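Factor essential for expression of methicillin resistance (Staphylococcus aureus, PDB 1LRZ) adds glycines 2 and 3 of the pentaglycine bridge to the peptidoglycan precursor of the S. aureus cell wall, taking them from glycyl-tRNA. Local coordinates at residues A[116-121]-A[157-162]; A[370-375]-A[379-384]; A[1-6]-A[94-99]. One frame throughout, in Å; residues are numbered along the deposited sequence.

Contact 1: A[116-121]-A[157-162]; sequences LNHDGE and YHSVLD
H118 and S159 meet through one polar bond: NE2 of the imidazole lies 2.9 Å from OG of S159, at an angle of 156°. The hydroxyl sits at the ring edge, in its plane, and either group could be the donor. On the strand side, S159 holds OG anti to its backbone N (chi1 166°), which carries the oxygen to the histidine.

Behind the ring, H118 belongs to the type I turn N117 to G120 in the hairpin connection between strands 112-116 and 122-125. N117 braces this turn from within. Its OD1 accepts from D119 N at 2.7 Å, forming an Asx turn, and from E121 N at 3.1 Å, the two donors arriving over opposite faces of the amide plane. Its ND2 gives a hydrogen to the anti lone pair of E121 OE2 at 2.9 Å, with the acceptor almost in the amide plane.

Farther out, helix 377-384 lays V380, K383 and K384 against H118, while A388 touches both partners.

Both H118 and S159 are buried, so each satisfies a polar atom of the other where solvent is scarce. The bond probably helps to set the rotation of the imidazole and links the turn to strand 157-162.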
loop_
_atom_site.group_PDB
_atom_site.type_symbol
_atom_site.label_atom_id
_atom_site.label_comp_id
_atom_site.label_asym_id
_atom_site.label_seq_id
_atom_site.Cartn_x
_atom_site.Cartn_y
_atom_site.Cartn_z
ATOM N N LEU A 116 -13.717 11.330 0.224
ATOM C CA LEU A 116 -14.638 11.085 -0.886
ATOM C C LEU A 116 -14.957 9.600 -0.961
ATOM O O LEU A 116 -14.322 8.802 -0.267
ATOM C CB LEU A 116 -13.993 11.507 -2.219
ATOM C CG LEU A 116 -13.547 12.976 -2.349
ATOM C CD1 LEU A 116 -12.101 13.137 -1.883
ATOM C CD2 LEU A 116 -13.654 13.409 -3.785
ATOM N N ASN A 117 -15.943 9.229 -1.778
ATOM C CA ASN A 117 -16.222 7.808 -1.992
ATOM C C ASN A 117 -15.554 7.503 -3.328
ATOM O O ASN A 117 -15.027 8.410 -3.983
ATOM C CB ASN A 117 -17.732 7.494 -2.049
ATOM C CG ASN A 117 -18.479 8.279 -3.134
ATOM O OD1 ASN A 117 -17.938 8.591 -4.194
ATOM N ND2 ASN A 117 -19.750 8.564 -2.869
ATOM N N HIS A 118 -15.560 6.244 -3.749
ATOM C CA HIS A 118 -14.907 5.894 -5.003
ATOM C C HIS A 118 -15.661 6.274 -6.266
ATOM O O HIS A 118 -15.284 5.846 -7.358
ATOM C CB HIS A 118 -14.561 4.409 -5.025
ATOM C CG HIS A 118 -13.468 4.039 -4.068
ATOM N ND1 HIS A 118 -13.574 4.240 -2.707
ATOM C CD2 HIS A 118 -12.263 3.449 -4.268
ATOM C CE1 HIS A 118 -12.488 3.783 -2.109
ATOM N NE2 HIS A 118 -11.675 3.297 -3.034
ATOM N N ASP A 119 -16.719 7.068 -6.116
ATOM C CA ASP A 119 -17.493 7.544 -7.255
ATOM C C ASP A 119 -17.111 9.006 -7.463
ATOM O O ASP A 119 -17.661 9.684 -8.327
ATOM C CB ASP A 119 -18.994 7.448 -6.972
ATOM C CG ASP A 119 -19.514 6.013 -7.004
ATOM O OD1 ASP A 119 -20.640 5.790 -6.524
ATOM O OD2 ASP A 119 -18.822 5.109 -7.516
ATOM N N GLY A 120 -16.175 9.494 -6.653
ATOM C CA GLY A 120 -15.741 10.874 -6.787
ATOM C C GLY A 120 -16.593 11.917 -6.082
ATOM O O GLY A 120 -16.438 13.113 -6.332
ATOM N N GLU A 121 -17.485 11.479 -5.199
ATOM C CA GLU A 121 -18.334 12.408 -4.462
ATOM C C GLU A 121 -17.724 12.741 -3.100
ATOM O O GLU A 121 -17.331 11.841 -2.346
ATOM C CB GLU A 121 -19.720 11.797 -4.256
ATOM C CG GLU A 121 -20.397 11.409 -5.556
ATOM C CD GLU A 121 -21.745 10.745 -5.342
ATOM O OE1 GLU A 121 -22.713 11.156 -6.016
ATOM O OE2 GLU A 121 -21.839 9.815 -4.508
ATOM N N TYR A 157 -4.313 11.517 -3.902
ATOM C CA TYR A 157 -5.451 10.711 -3.463
ATOM C C TYR A 157 -5.082 9.276 -3.103
ATOM O O TYR A 157 -4.352 8.616 -3.842
ATOM C CB TYR A 157 -6.534 10.653 -4.545
ATOM C CG TYR A 157 -7.069 11.990 -5.010
ATOM C CD1 TYR A 157 -6.335 12.799 -5.889
ATOM C CD2 TYR A 157 -8.323 12.433 -4.598
ATOM C CE1 TYR A 157 -6.851 14.026 -6.348
ATOM C CE2 TYR A 157 -8.844 13.649 -5.048
ATOM C CZ TYR A 157 -8.105 14.435 -5.921
ATOM O OH TYR A 157 -8.638 15.620 -6.380
ATOM N N HIS A 158 -5.605 8.804 -1.970
ATOM C CA HIS A 158 -5.382 7.433 -1.503
ATOM C C HIS A 158 -6.729 6.739 -1.283
ATOM O O HIS A 158 -7.712 7.389 -0.932
ATOM C CB HIS A 158 -4.642 7.404 -0.155
ATOM C CG HIS A 158 -3.199 7.798 -0.229
ATOM N ND1 HIS A 158 -2.426 7.981 0.900
ATOM C CD2 HIS A 158 -2.384 8.032 -1.286
ATOM C CE1 HIS A 158 -1.198 8.314 0.540
ATOM N NE2 HIS A 158 -1.145 8.352 -0.782
ATOM N N SER A 159 -6.759 5.424 -1.496
ATOM C CA SER A 159 -7.949 4.606 -1.244
ATOM C C SER A 159 -7.541 3.917 0.058
ATOM O O SER A 159 -6.601 3.118 0.068
ATOM C CB SER A 159 -8.146 3.558 -2.334
ATOM O OG SER A 159 -9.100 2.599 -1.902
ATOM N N VAL A 160 -8.247 4.211 1.144
ATOM C CA VAL A 160 -7.869 3.698 2.457
ATOM C C VAL A 160 -8.953 2.911 3.186
ATOM O O VAL A 160 -10.089 3.359 3.284
ATOM C CB VAL A 160 -7.440 4.886 3.355
ATOM C CG1 VAL A 160 -6.912 4.381 4.700
ATOM C CG2 VAL A 160 -6.391 5.726 2.619
ATOM N N LEU A 161 -8.572 1.749 3.706
ATOM C CA LEU A 161 -9.481 0.871 4.440
ATOM C C LEU A 161 -9.207 0.976 5.936
ATOM O O LEU A 161 -8.116 0.638 6.412
ATOM C CB LEU A 161 -9.285 -0.578 3.992
ATOM C CG LEU A 161 -10.139 -1.659 4.673
ATOM C CD1 LEU A 161 -11.628 -1.385 4.418
ATOM C CD2 LEU A 161 -9.745 -3.025 4.106
ATOM N N ASP A 162 -10.206 1.442 6.681
ATOM C CA ASP A 162 -10.069 1.604 8.121
ATOM C C ASP A 162 -10.290 0.273 8.827
ATOM O O ASP A 162 -11.325 -0.380 8.645
ATOM C CB ASP A 162 -11.062 2.653 8.621
ATOM C CG ASP A 162 -10.994 2.847 10.129
ATOM O OD1 ASP A 162 -9.989 2.425 10.751
ATOM O OD2 ASP A 162 -11.942 3.435 10.687
#

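Contact 2: A[370-375]-A[379-384]; sequences FTEDAE and VVKFKK
K381 NZ donates to E372 OE1 at 3.2 Å, and this salt bridge is the polar link between loop 370-375 and the helical segment 379-384. The ammonium takes the syn lone pair of OE1, on the side of the other carboxylate oxygen. OE2 is farther from the nitrogen and lies instead beside the methylene before it, 3.5 Å from K381 CE. The two side chains cross at about a right angle. They reach each other by different shapes: the lysine is extended beyond CG, whereas the glutamate is bent at chi2 (-62°), a fold that swings the carboxylate back to the helix although CB points away from it. Both residues are exposed, so solvent probably screens the attraction.

Deeper in the contact the meeting is apolar. V380, whose CB points toward the loop, brings CG1 to 4.3 Å from F370 CD2, approaching the ring obliquely. Aromatic and valine are partly exposed, and the same valine also touches H118.

The loop owes its shape to a type I turn from T371 to A374, closed by A374 N donating to T371 O at 3.0 Å. This turn places E372 at its second position. The segment 379-384 is regular helix (K384 N to V380 O, 2.8 Å), and the consecutive V380 and K381 leave it in different directions, the valine to F370 and the lysine to the carboxylate of E372. Three residues after V380, K383 donates from NZ to F363 O, tying the helix to strand 360-365.

The arrangement is a local strand-to-helix connection: the chain leaves strand 360-365, makes a beta turn, and enters helix 377-384, with a surface salt bridge and an apolar pair joining the turn to the helix it precedes.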
loop_
_atom_site.group_PDB
_atom_site.type_symbol
_atom_site.label_atom_id
_atom_site.label_comp_id
_atom_site.label_asym_id
_atom_site.label_seq_id
_atom_site.Cartn_x
_atom_site.Cartn_y
_atom_site.Cartn_z
ATOM N N PHE A 370 -12.413 10.368 -11.107
ATOM C CA PHE A 370 -13.356 9.274 -11.008
ATOM C C PHE A 370 -14.316 9.181 -12.198
ATOM O O PHE A 370 -15.509 9.445 -12.082
ATOM C CB PHE A 370 -14.112 9.370 -9.673
ATOM C CG PHE A 370 -13.204 9.319 -8.468
ATOM C CD1 PHE A 370 -12.592 10.477 -7.988
ATOM C CD2 PHE A 370 -12.918 8.109 -7.844
ATOM C CE1 PHE A 370 -11.704 10.430 -6.911
ATOM C CE2 PHE A 370 -12.027 8.046 -6.761
ATOM C CZ PHE A 370 -11.423 9.207 -6.297
ATOM N N THR A 371 -13.768 8.803 -13.346
ATOM C CA THR A 371 -14.548 8.644 -14.569
ATOM C C THR A 371 -14.388 7.214 -15.080
ATOM O O THR A 371 -13.402 6.536 -14.771
ATOM C CB THR A 371 -14.069 9.608 -15.669
ATOM O OG1 THR A 371 -12.693 9.342 -15.961
ATOM C CG2 THR A 371 -14.217 11.064 -15.213
ATOM N N GLU A 372 -15.355 6.759 -15.864
ATOM C CA GLU A 372 -15.308 5.412 -16.411
ATOM C C GLU A 372 -14.134 5.254 -17.353
ATOM O O GLU A 372 -13.587 4.159 -17.499
ATOM C CB GLU A 372 -16.613 5.087 -17.144
ATOM C CG GLU A 372 -17.722 4.609 -16.218
ATOM C CD GLU A 372 -17.361 3.310 -15.507
ATOM O OE1 GLU A 372 -17.208 2.274 -16.196
ATOM O OE2 GLU A 372 -17.224 3.326 -14.262
ATOM N N ASP A 373 -13.739 6.359 -17.975
ATOM C CA ASP A 373 -12.629 6.356 -18.916
ATOM C C ASP A 373 -11.292 6.576 -18.214
ATOM O O ASP A 373 -10.232 6.507 -18.842
ATOM C CB ASP A 373 -12.839 7.450 -19.973
ATOM C CG ASP A 373 -12.645 8.853 -19.413
ATOM O OD1 ASP A 373 -11.479 9.263 -19.218
ATOM O OD2 ASP A 373 -13.658 9.543 -19.161
ATOM N N ALA A 374 -11.334 6.849 -16.914
ATOM C CA ALA A 374 -10.103 7.073 -16.173
ATOM C C ALA A 374 -9.101 5.949 -16.419
ATOM O O ALA A 374 -9.461 4.778 -16.523
ATOM C CB ALA A 374 -10.394 7.197 -14.680
ATOM N N GLU A 375 -7.836 6.328 -16.512
ATOM C CA GLU A 375 -6.749 5.389 -16.731
ATOM C C GLU A 375 -6.728 4.247 -15.706
ATOM O O GLU A 375 -6.412 3.103 -16.047
ATOM C CB GLU A 375 -5.433 6.157 -16.675
ATOM C CG GLU A 375 -4.187 5.325 -16.799
ATOM C CD GLU A 375 -2.946 6.153 -16.515
ATOM O OE1 GLU A 375 -2.800 7.230 -17.140
ATOM O OE2 GLU A 375 -2.124 5.731 -15.667
ATOM N N VAL A 379 -8.837 -0.434 -11.502
ATOM C CA VAL A 379 -8.195 -0.568 -10.206
ATOM C C VAL A 379 -9.061 0.058 -9.113
ATOM O O VAL A 379 -9.193 -0.489 -8.008
ATOM C CB VAL A 379 -6.811 0.125 -10.210
ATOM C CG1 VAL A 379 -6.188 0.045 -8.838
ATOM C CG2 VAL A 379 -5.909 -0.533 -11.227
ATOM N N VAL A 380 -9.657 1.204 -9.430
ATOM C CA VAL A 380 -10.493 1.912 -8.469
ATOM C C VAL A 380 -11.715 1.087 -8.066
ATOM O O VAL A 380 -12.107 1.087 -6.896
ATOM C CB VAL A 380 -10.929 3.302 -9.023
ATOM C CG1 VAL A 380 -11.945 3.967 -8.076
ATOM C CG2 VAL A 380 -9.692 4.211 -9.159
ATOM N N LYS A 381 -12.307 0.378 -9.024
ATOM C CA LYS A 381 -13.470 -0.471 -8.735
ATOM C C LYS A 381 -13.045 -1.607 -7.797
ATOM O O LYS A 381 -13.791 -2.026 -6.905
ATOM C CB LYS A 381 -14.036 -1.064 -10.040
ATOM C CG LYS A 381 -14.709 -0.053 -10.952
ATOM C CD LYS A 381 -15.225 -0.708 -12.236
ATOM C CE LYS A 381 -15.954 0.309 -13.122
ATOM N NZ LYS A 381 -16.505 -0.316 -14.376
ATOM N N PHE A 382 -11.837 -2.104 -8.009
ATOM C CA PHE A 382 -11.309 -3.183 -7.185
ATOM C C PHE A 382 -11.151 -2.693 -5.739
ATOM O O PHE A 382 -11.624 -3.336 -4.799
ATOM C CB PHE A 382 -9.984 -3.656 -7.787
ATOM C CG PHE A 382 -9.235 -4.665 -6.956
ATOM C CD1 PHE A 382 -8.234 -4.253 -6.073
ATOM C CD2 PHE A 382 -9.472 -6.029 -7.110
ATOM C CE1 PHE A 382 -7.470 -5.192 -5.357
ATOM C CE2 PHE A 382 -8.718 -6.977 -6.399
ATOM C CZ PHE A 382 -7.717 -6.559 -5.526
ATOM N N LYS A 383 -10.524 -1.536 -5.567
ATOM C CA LYS A 383 -10.318 -0.970 -4.238
ATOM C C LYS A 383 -11.664 -0.653 -3.578
ATOM O O LYS A 383 -11.871 -0.920 -2.385
ATOM C CB LYS A 383 -9.430 0.272 -4.356
ATOM C CG LYS A 383 -8.031 -0.098 -4.871
ATOM C CD LYS A 383 -7.091 1.083 -5.044
ATOM C CE LYS A 383 -5.735 0.563 -5.552
ATOM N NZ LYS A 383 -4.678 1.602 -5.680
ATOM N N LYS A 384 -12.587 -0.121 -4.372
ATOM C CA LYS A 384 -13.928 0.212 -3.901
ATOM C C LYS A 384 -14.611 -1.012 -3.285
ATOM O O LYS A 384 -15.281 -0.912 -2.247
ATOM C CB LYS A 384 -14.766 0.734 -5.078
ATOM C CG LYS A 384 -16.185 1.130 -4.719
ATOM C CD LYS A 384 -16.941 1.543 -5.963
ATOM C CE LYS A 384 -18.413 1.783 -5.661
ATOM N NZ LYS A 384 -19.126 2.246 -6.888
#

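Contact 3: A[1-6]-A[94-99]; sequences MKFTNL and SKYVKK
Strand 2-5 runs beside the C-terminal part of helix 83-98, with the CA atoms of F3 and Y96 8.7 Å apart. This is helix-on-sheet packing at the margin of a mixed sheet: strand 2-5 is outermost within the chain and pairs antiparallel with strand 39-46, to which K2, T4 and L6 are joined by backbone hydrogen bonds.

F3 and Y96 carry the contact, each with CB directed toward the other segment. In both residues CG stands anti to the backbone N, which sends the rings out across the gap, and the side chains cross at about a right angle. The rings meet obliquely, with centroids 5.7 Å apart and planes at 51°. Their touch is made by one corner of the phenylalanine: CE2 lies 3.6 Å from Y96 CB and 3.7 Å from Y96 CG, so the F3 ring bears on the root of the tyrosine rather than on its hydroxyl end.

V43 of the neighbouring strand touches F3, N5 and Y96 and so adds to the packing round the rings, and E92, one helical turn before Y96, also meets F3. The tyrosine ring also meets that of H100. Y96 is buried, whereas N5 stays exposed at the border of the contact.

The far end of the tyrosine projects past F3 to N5, whose side chain crosses it at about a right angle; the amide and the phenol ring are inclined by 65°, and the Y96 hydroxyl oxygen, OH, ends beside that amide.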
loop_
_atom_site.group_PDB
_atom_site.type_symbol
_atom_site.label_atom_id
_atom_site.label_comp_id
_atom_site.label_asym_id
_atom_site.label_seq_id
_atom_site.Cartn_x
_atom_site.Cartn_y
_atom_site.Cartn_z
ATOM N N MET A 1 10.417 25.046 23.733
ATOM C CA MET A 1 10.190 24.791 22.280
ATOM C C MET A 1 11.297 25.386 21.411
ATOM O O MET A 1 11.359 26.601 21.213
ATOM C CB MET A 1 8.832 25.363 21.855
ATOM C CG MET A 1 8.570 25.313 20.364
ATOM S SD MET A 1 6.828 25.218 19.961
ATOM C CE MET A 1 6.414 26.919 19.637
ATOM N N LYS A 2 12.174 24.530 20.903
ATOM C CA LYS A 2 13.251 24.994 20.041
ATOM C C LYS A 2 13.338 24.133 18.787
ATOM O O LYS A 2 13.115 22.919 18.844
ATOM C CB LYS A 2 14.589 24.952 20.785
ATOM C CG LYS A 2 15.783 25.389 19.937
ATOM C CD LYS A 2 17.010 25.748 20.793
ATOM C CE LYS A 2 17.527 24.550 21.592
ATOM N NZ LYS A 2 18.664 24.912 22.509
ATOM N N PHE A 3 13.635 24.768 17.655
ATOM C CA PHE A 3 13.789 24.050 16.399
ATOM C C PHE A 3 15.215 23.542 16.473
ATOM O O PHE A 3 16.103 24.262 16.932
ATOM C CB PHE A 3 13.643 24.992 15.203
ATOM C CG PHE A 3 13.561 24.284 13.866
ATOM C CD1 PHE A 3 12.335 23.851 13.364
ATOM C CD2 PHE A 3 14.704 24.079 13.096
ATOM C CE1 PHE A 3 12.245 23.229 12.113
ATOM C CE2 PHE A 3 14.628 23.456 11.843
ATOM C CZ PHE A 3 13.399 23.033 11.349
ATOM N N THR A 4 15.445 22.309 16.046
ATOM C CA THR A 4 16.789 21.761 16.091
ATOM C C THR A 4 16.933 20.526 15.202
ATOM O O THR A 4 15.970 20.081 14.579
ATOM C CB THR A 4 17.165 21.384 17.544
ATOM O OG1 THR A 4 18.519 20.923 17.584
ATOM C CG2 THR A 4 16.251 20.282 18.070
ATOM N N ASN A 5 18.149 19.997 15.124
ATOM C CA ASN A 5 18.404 18.790 14.357
ATOM C C ASN A 5 18.121 17.647 15.326
ATOM O O ASN A 5 18.272 17.810 16.534
ATOM C CB ASN A 5 19.859 18.746 13.891
ATOM C CG ASN A 5 20.090 19.584 12.653
ATOM O OD1 ASN A 5 19.747 19.180 11.536
ATOM N ND2 ASN A 5 20.650 20.766 12.842
ATOM N N LEU A 6 17.706 16.500 14.804
ATOM C CA LEU A 6 17.396 15.351 15.643
ATOM C C LEU A 6 18.314 14.192 15.293
ATOM O O LEU A 6 18.794 14.089 14.159
ATOM C CB LEU A 6 15.943 14.902 15.415
ATOM C CG LEU A 6 14.773 15.877 15.595
ATOM C CD1 LEU A 6 13.482 15.152 15.244
ATOM C CD2 LEU A 6 14.720 16.399 17.046
ATOM N N SER A 94 11.868 27.484 7.365
ATOM C CA SER A 94 12.274 28.455 6.362
ATOM C C SER A 94 13.636 29.028 6.752
ATOM O O SER A 94 14.547 29.086 5.927
ATOM C CB SER A 94 11.248 29.588 6.269
ATOM O OG SER A 94 10.007 29.108 5.779
ATOM N N LYS A 95 13.771 29.440 8.014
ATOM C CA LYS A 95 15.029 29.998 8.512
ATOM C C LYS A 95 16.133 28.956 8.402
ATOM O O LYS A 95 17.278 29.261 8.054
ATOM C CB LYS A 95 14.898 30.408 9.974
ATOM C CG LYS A 95 13.864 31.477 10.259
ATOM C CD LYS A 95 13.847 31.801 11.751
ATOM C CE LYS A 95 12.717 32.756 12.101
ATOM N NZ LYS A 95 12.664 33.019 13.570
ATOM N N TYR A 96 15.779 27.718 8.715
ATOM C CA TYR A 96 16.731 26.625 8.658
ATOM C C TYR A 96 17.261 26.419 7.238
ATOM O O TYR A 96 18.476 26.376 7.026
ATOM C CB TYR A 96 16.083 25.324 9.145
ATOM C CG TYR A 96 17.038 24.162 9.157
ATOM C CD1 TYR A 96 17.916 23.965 10.230
ATOM C CD2 TYR A 96 17.091 23.275 8.084
ATOM C CE1 TYR A 96 18.828 22.907 10.231
ATOM C CE2 TYR A 96 17.991 22.221 8.071
ATOM C CZ TYR A 96 18.856 22.043 9.147
ATOM O OH TYR A 96 19.748 20.999 9.137
ATOM N N VAL A 97 16.374 26.301 6.256
ATOM C CA VAL A 97 16.876 26.070 4.910
ATOM C C VAL A 97 17.634 27.273 4.350
ATOM O O VAL A 97 18.467 27.104 3.465
ATOM C CB VAL A 97 15.762 25.645 3.926
ATOM C CG1 VAL A 97 15.168 24.307 4.382
ATOM C CG2 VAL A 97 14.695 26.731 3.820
ATOM N N LYS A 98 17.370 28.470 4.871
ATOM C CA LYS A 98 18.082 29.660 4.400
ATOM C C LYS A 98 19.531 29.623 4.865
ATOM O O LYS A 98 20.378 30.359 4.361
ATOM C CB LYS A 98 17.411 30.938 4.896
ATOM C CG LYS A 98 16.072 31.220 4.232
ATOM C CD LYS A 98 15.358 32.411 4.868
ATOM C CE LYS A 98 13.984 32.618 4.226
ATOM N NZ LYS A 98 13.252 33.779 4.797
ATOM N N LYS A 99 19.811 28.765 5.840
ATOM C CA LYS A 99 21.168 28.607 6.347
ATOM C C LYS A 99 21.919 27.640 5.442
ATOM O O LYS A 99 23.132 27.507 5.536
ATOM C CB LYS A 99 21.156 28.015 7.758
ATOM C CG LYS A 99 20.745 28.982 8.848
ATOM C CD LYS A 99 20.673 28.285 10.205
ATOM C CE LYS A 99 20.063 29.217 11.242
ATOM N NZ LYS A 99 19.915 28.563 12.573
#

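Contacts 1 and 2 form one neighbourhood, their centres 11 Å apart. A salt bridge between D119 OD2 and K384 NZ, 2.9 Å long, ties the turn of contact 1 to the helix of contact 2. The F370 ring packs against the same turn, with CD2 3.3 Å from H118 O, and S159 OG lies 3.4 Å from K383 CB. Strand 157-162 of contact 1 is hydrogen-bonded to strand 360-365, from which the chain proceeds into contact 2, so contact 1 includes an inner strand of a mixed sheet and contact 2 follows from that strand's neighbour. Contact 3 stands apart at the edge of the other mixed sheet, its centre about 36 Å from that of contact 1 and about 42 Å from that of contact 2.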